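Local coordinates for protein alanine racemase (Actinobacillus succinogenes, PDB 3C3K) that has the two-lobed fold of the periplasmic binding proteins and LacI-type regulators, its precise function being uncertain, at residues B[31-36]-B[245-250]; B[37-42]-B[64-69]. All coordinates share one frame; numbering follows the deposited sequence.

Contact 1 of 2, residues B[31-36]-B[245-250]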
loop_
_atom_site.group_PDB
_atom_site.type_symbol
_atom_site.label_atom_id
_atom_site.label_comp_id
_atom_site.label_asym_id
_atom_site.label_seq_id
_atom_site.Cartn_x
_atom_site.Cartn_y
_atom_site.Cartn_z
ATOM N N GLU B 31 -12.220 1.551 8.958
ATOM C CA GLU B 31 -12.913 2.772 8.565
ATOM C C GLU B 31 -14.379 2.494 8.297
ATOM O O GLU B 31 -15.234 3.283 8.646
ATOM C CB GLU B 31 -12.334 3.322 7.273
ATOM C CG GLU B 31 -10.939 3.852 7.358
ATOM C CD GLU B 31 -10.320 4.121 5.966
ATOM O OE1 GLU B 31 -10.666 3.431 4.951
ATOM O OE2 GLU B 31 -9.498 5.049 5.915
ATOM N N LYS B 32 -14.673 1.360 7.692
ATOM C CA LYS B 32 -16.063 1.072 7.344
ATOM C C LYS B 32 -16.888 0.988 8.594
ATOM O O LYS B 32 -17.903 1.609 8.655
ATOM C CB LYS B 32 -16.192 -0.227 6.588
ATOM C CG LYS B 32 -16.033 -0.037 5.075
ATOM C CD LYS B 32 -15.929 -1.405 4.458
ATOM C CE LYS B 32 -17.200 -2.189 4.857
ATOM N NZ LYS B 32 -17.370 -3.404 4.004
ATOM N N THR B 33 -16.441 0.215 9.578
ATOM C CA THR B 33 -17.214 0.090 10.822
ATOM C C THR B 33 -17.204 1.333 11.652
ATOM O O THR B 33 -18.247 1.701 12.163
ATOM C CB THR B 33 -16.920 -1.192 11.586
ATOM O OG1 THR B 33 -17.234 -2.282 10.697
ATOM C CG2 THR B 33 -17.803 -1.319 12.836
ATOM N N ALA B 34 -16.046 1.993 11.777
ATOM C CA ALA B 34 -15.941 3.203 12.605
ATOM C C ALA B 34 -16.863 4.295 12.081
ATOM O O ALA B 34 -17.579 4.901 12.874
ATOM C CB ALA B 34 -14.460 3.689 12.726
ATOM N N GLU B 35 -16.946 4.495 10.753
ATOM C CA GLU B 35 -17.633 5.657 10.243
ATOM C C GLU B 35 -19.163 5.485 10.236
ATOM O O GLU B 35 -19.879 6.474 10.064
ATOM C CB GLU B 35 -17.134 6.048 8.855
ATOM C CG GLU B 35 -15.629 6.325 8.829
ATOM C CD GLU B 35 -15.129 7.108 7.606
ATOM O OE1 GLU B 35 -15.431 6.717 6.469
ATOM O OE2 GLU B 35 -14.371 8.076 7.784
ATOM N N LYS B 36 -19.648 4.258 10.452
ATOM C CA LYS B 36 -21.088 3.981 10.693
ATOM C C LYS B 36 -21.496 4.211 12.130
ATOM O O LYS B 36 -22.703 4.194 12.463
ATOM C CB LYS B 36 -21.427 2.514 10.428
ATOM C CG LYS B 36 -21.427 2.155 8.950
ATOM C CD LYS B 36 -22.576 2.845 8.120
ATOM C CE LYS B 36 -22.554 2.365 6.665
ATOM N NZ LYS B 36 -23.528 3.253 5.940
ATOM N N LYS B 245 -14.049 -6.123 12.720
ATOM C CA LYS B 245 -14.265 -6.813 13.998
ATOM C C LYS B 245 -13.488 -6.105 15.074
ATOM O O LYS B 245 -13.984 -5.959 16.201
ATOM C CB LYS B 245 -13.939 -8.343 13.877
ATOM C CG LYS B 245 -14.188 -9.205 15.195
ATOM C CD LYS B 245 -15.629 -9.024 15.697
ATOM C CE LYS B 245 -16.307 -10.312 16.060
ATOM N NZ LYS B 245 -17.804 -10.109 16.229
ATOM N N ALA B 246 -12.275 -5.621 14.749
ATOM C CA ALA B 246 -11.479 -4.893 15.728
ATOM C C ALA B 246 -12.279 -3.691 16.224
ATOM O O ALA B 246 -12.462 -3.516 17.410
ATOM C CB ALA B 246 -10.058 -4.528 15.187
ATOM N N VAL B 247 -12.876 -2.936 15.321
ATOM C CA VAL B 247 -13.754 -1.826 15.716
ATOM C C VAL B 247 -14.916 -2.230 16.558
ATOM O O VAL B 247 -15.195 -1.546 17.574
ATOM C CB VAL B 247 -14.232 -1.001 14.498
ATOM C CG1 VAL B 247 -15.251 0.092 14.928
ATOM C CG2 VAL B 247 -13.027 -0.416 13.830
ATOM N N SER B 248 -15.590 -3.312 16.157
ATOM C CA SER B 248 -16.656 -3.891 16.937
ATOM C C SER B 248 -16.283 -4.204 18.374
ATOM O O SER B 248 -17.095 -3.955 19.282
ATOM C CB SER B 248 -17.211 -5.154 16.290
ATOM O OG SER B 248 -18.159 -4.702 15.339
ATOM N N LEU B 249 -15.069 -4.726 18.553
ATOM C CA LEU B 249 -14.561 -5.018 19.882
ATOM C C LEU B 249 -14.243 -3.734 20.640
ATOM O O LEU B 249 -14.435 -3.662 21.905
ATOM C CB LEU B 249 -13.351 -5.969 19.818
ATOM C CG LEU B 249 -13.518 -7.385 19.221
ATOM C CD1 LEU B 249 -12.163 -8.176 19.223
ATOM C CD2 LEU B 249 -14.549 -8.114 20.017
ATOM N N LEU B 250 -13.756 -2.733 19.916
ATOM C CA LEU B 250 -13.425 -1.443 20.517
ATOM C C LEU B 250 -14.701 -0.760 20.958
ATOM O O LEU B 250 -14.720 -0.076 21.967
ATOM C CB LEU B 250 -12.679 -0.502 19.537
ATOM C CG LEU B 250 -11.905 0.622 20.225
ATOM C CD1 LEU B 250 -10.655 0.016 20.829
ATOM C CD2 LEU B 250 -11.505 1.710 19.219
#
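Thr33 and Val247 bring together two neighbouring helices, 21-35 and 239-254, which pack on one face of the six-stranded parallel sheet in a lobe of the periplasmic-binding-protein fold. Val247 buries the largest surface in the contact, followed by Thr33 and then Ala34. The two short helical segments run roughly the same way, 33° apart in direction, and their axes approach to 8.5 Å. Facing residues sit closer still: Thr33 CA and Val247 CA are 6.3 Å apart. A small pair of beta-branched side chains fills this gap, sliding past each other in opposite directions. On Thr33 it is the methyl that does the touching. With chi1 at -59°, CG2 lies anti to the backbone N and reaches Val247 CG1 at 3.6 Å, while the hydroxyl is turned to the side of the backbone N. The same methyl skirts the partly exposed margin of the contact, where Ser248 OG is 4.2 Å from Thr33 CG2. Everything across the contact is van der Waals packing; the polar links lie beside it, as in the salt bridge from Lys32 to Glu240, two turns before Val247 on helix 239-254. Met244 also packs on Thr33. On the buried side, Val247 CG1 reaches past the threonine to the backbone of the first helix, 3.8 Å from Ala34 N and 4.3 Å from Ala34 CB.

Contact 2 of 2, residues B[37-42]-B[64-69]; sequences NGYRIL and MVDGVI
The ring of Tyr39 meets the carboxylate of Asp66 edge-on: Asp66 CG lies in the ring plane and OD2 close to it, while the two flat groups are turned 74° against each other. No atom of 64-69 lies over either ring face; Leu11, Ala34, Leu251 and Ile254 pack against this side chain from elsewhere. Asp66 CG, anti to its carbonyl carbon (chi1 -74°), brings the carboxylate to the ring edge that carries CE1 and the hydroxyl. Tyr39 OH donates a hydrogen bond of 3.3 Å to Asp66 OD2, and Tyr39 CE1 stands 3.5 Å from the same oxygen. In this six-stranded parallel sheet of one periplasmic-binding-protein lobe, strand 39-45 is not the neighbour of strand 68-70: strand 9-15 runs between them, and the contact bridges from the outermost strand to the loop leading into the third. Backbones therefore stay apart, with Tyr39 CA 9.1 Å from Asp66 CA. Further along, Leu42 CD1 meets Val65 CG1 at 4.2 Å, a loose apolar touch made closer-knit by Leu59, which packs on both. Cys56 of the second subunit also packs on Leu42. The tyrosine bond is long and uses the anti lone pair of OD2. It is probably of modest strength, enough to bias the hydroxyl toward the carboxylate rather than lock it, and it may slightly favour the charged form of the partly exposed Asp66.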
loop_
_atom_site.group_PDB
_atom_site.type_symbol
_atom_site.label_atom_id
_atom_site.label_comp_id
_atom_site.label_asym_id
_atom_site.label_seq_id
_atom_site.Cartn_x
_atom_site.Cartn_y
_atom_site.Cartn_z
ATOM N N ASN B 37 -20.492 4.366 12.979
ATOM C CA ASN B 37 -20.687 4.524 14.396
ATOM C C ASN B 37 -20.258 5.855 14.928
ATOM O O ASN B 37 -20.081 5.975 16.140
ATOM C CB ASN B 37 -19.977 3.405 15.110
ATOM C CG ASN B 37 -20.732 2.109 14.987
ATOM O OD1 ASN B 37 -21.693 1.892 15.708
ATOM N ND2 ASN B 37 -20.318 1.246 14.079
ATOM N N GLY B 38 -20.050 6.834 14.038
ATOM C CA GLY B 38 -19.797 8.205 14.458
ATOM C C GLY B 38 -18.329 8.447 14.762
ATOM O O GLY B 38 -17.962 9.350 15.539
ATOM N N TYR B 39 -17.463 7.662 14.163
ATOM C CA TYR B 39 -16.027 7.884 14.377
ATOM C C TYR B 39 -15.318 8.077 13.077
ATOM O O TYR B 39 -15.694 7.468 12.094
ATOM C CB TYR B 39 -15.425 6.691 15.110
ATOM C CG TYR B 39 -15.832 6.641 16.551
ATOM C CD1 TYR B 39 -15.099 7.327 17.527
ATOM C CD2 TYR B 39 -16.913 5.880 16.963
ATOM C CE1 TYR B 39 -15.478 7.324 18.847
ATOM C CE2 TYR B 39 -17.302 5.876 18.300
ATOM C CZ TYR B 39 -16.545 6.585 19.229
ATOM O OH TYR B 39 -16.886 6.573 20.553
ATOM N N ARG B 40 -14.288 8.923 13.098
ATOM C CA ARG B 40 -13.267 8.976 12.070
ATOM C C ARG B 40 -11.922 8.457 12.623
ATOM O O ARG B 40 -11.753 8.269 13.834
ATOM C CB ARG B 40 -13.080 10.428 11.569
ATOM C CG ARG B 40 -14.374 11.149 11.233
ATOM C CD ARG B 40 -14.949 10.518 9.989
ATOM N NE ARG B 40 -16.145 11.202 9.535
ATOM C CZ ARG B 40 -16.735 11.006 8.364
ATOM N NH1 ARG B 40 -16.289 10.096 7.499
ATOM N NH2 ARG B 40 -17.834 11.684 8.099
ATOM N N ILE B 41 -10.968 8.247 11.736
ATOM C CA ILE B 41 -9.820 7.428 12.057
ATOM C C ILE B 41 -8.530 8.230 11.936
ATOM O O ILE B 41 -8.308 8.894 10.934
ATOM C CB ILE B 41 -9.796 6.212 11.065
ATOM C CG1 ILE B 41 -11.054 5.304 11.246
ATOM C CG2 ILE B 41 -8.543 5.417 11.177
ATOM C CD1 ILE B 41 -11.138 4.690 12.628
ATOM N N LEU B 42 -7.672 8.181 12.951
ATOM C CA LEU B 42 -6.333 8.738 12.787
ATOM C C LEU B 42 -5.353 7.583 12.763
ATOM O O LEU B 42 -5.487 6.625 13.576
ATOM C CB LEU B 42 -5.983 9.677 13.906
ATOM C CG LEU B 42 -6.481 11.110 13.934
ATOM C CD1 LEU B 42 -5.994 11.699 15.244
ATOM C CD2 LEU B 42 -5.999 11.920 12.737
ATOM N N MET B 64 -8.032 13.436 22.434
ATOM C CA MET B 64 -8.372 13.586 21.005
ATOM C C MET B 64 -8.898 12.267 20.397
ATOM O O MET B 64 -9.566 12.254 19.393
ATOM C CB MET B 64 -7.150 14.064 20.228
ATOM C CG MET B 64 -6.618 15.455 20.625
ATOM S SD MET B 64 -7.709 16.874 20.126
ATOM C CE MET B 64 -8.185 16.351 18.496
ATOM N N VAL B 65 -8.598 11.131 20.997
ATOM C CA VAL B 65 -9.176 9.900 20.492
ATOM C C VAL B 65 -9.753 9.149 21.667
ATOM O O VAL B 65 -9.251 9.310 22.822
ATOM C CB VAL B 65 -8.119 8.987 19.796
ATOM C CG1 VAL B 65 -7.434 9.704 18.616
ATOM C CG2 VAL B 65 -7.080 8.517 20.806
ATOM N N ASP B 66 -10.792 8.352 21.355
ATOM C CA ASP B 66 -11.543 7.563 22.297
ATOM C C ASP B 66 -11.058 6.113 22.500
ATOM O O ASP B 66 -11.606 5.395 23.349
ATOM C CB ASP B 66 -13.000 7.529 21.833
ATOM C CG ASP B 66 -13.747 8.848 22.076
ATOM O OD1 ASP B 66 -13.107 9.879 22.405
ATOM O OD2 ASP B 66 -15.001 8.842 21.926
ATOM N N GLY B 67 -10.020 5.685 21.792
ATOM C CA GLY B 67 -9.604 4.273 21.881
ATOM C C GLY B 67 -8.528 3.985 20.845
ATOM O O GLY B 67 -8.328 4.777 19.925
ATOM N N VAL B 68 -7.785 2.896 21.035
ATOM C CA VAL B 68 -6.685 2.532 20.145
ATOM C C VAL B 68 -6.802 1.066 19.615
ATOM O O VAL B 68 -7.116 0.152 20.357
ATOM C CB VAL B 68 -5.303 2.894 20.820
ATOM C CG1 VAL B 68 -5.266 2.429 22.198
ATOM C CG2 VAL B 68 -4.071 2.329 20.042
ATOM N N ILE B 69 -6.635 0.891 18.289
ATOM C CA ILE B 69 -6.427 -0.440 17.672
ATOM C C ILE B 69 -5.008 -0.483 17.236
ATOM O O ILE B 69 -4.534 0.462 16.626
ATOM C CB ILE B 69 -7.358 -0.646 16.478
ATOM C CG1 ILE B 69 -8.788 -0.566 16.983
ATOM C CG2 ILE B 69 -7.101 -2.049 15.795
ATOM C CD1 ILE B 69 -9.840 -0.476 15.832
#

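Contacts 1 and 2 lie in the same lobe, their centres about 9 Å apart, and segments 37-42 and 64-69 are nested inside the chain loop closed by 31-36 and 245-250. Helix 21-35 turns directly into edge strand 39-45, as in a parallel alpha/beta unit, and the junction is tied by a salt bridge of 2.8 Å between Glu35 OE2 and Arg40 NH1. Ala34 CB packs on Ile41 CD1, while Ile69 touches both Ile30 and Val247, joining the two helices to strand 68-70. Both contacts also border the second subunit, whose Arg52 pairs with Glu35, linking this edge of the sheet to the dimer interface.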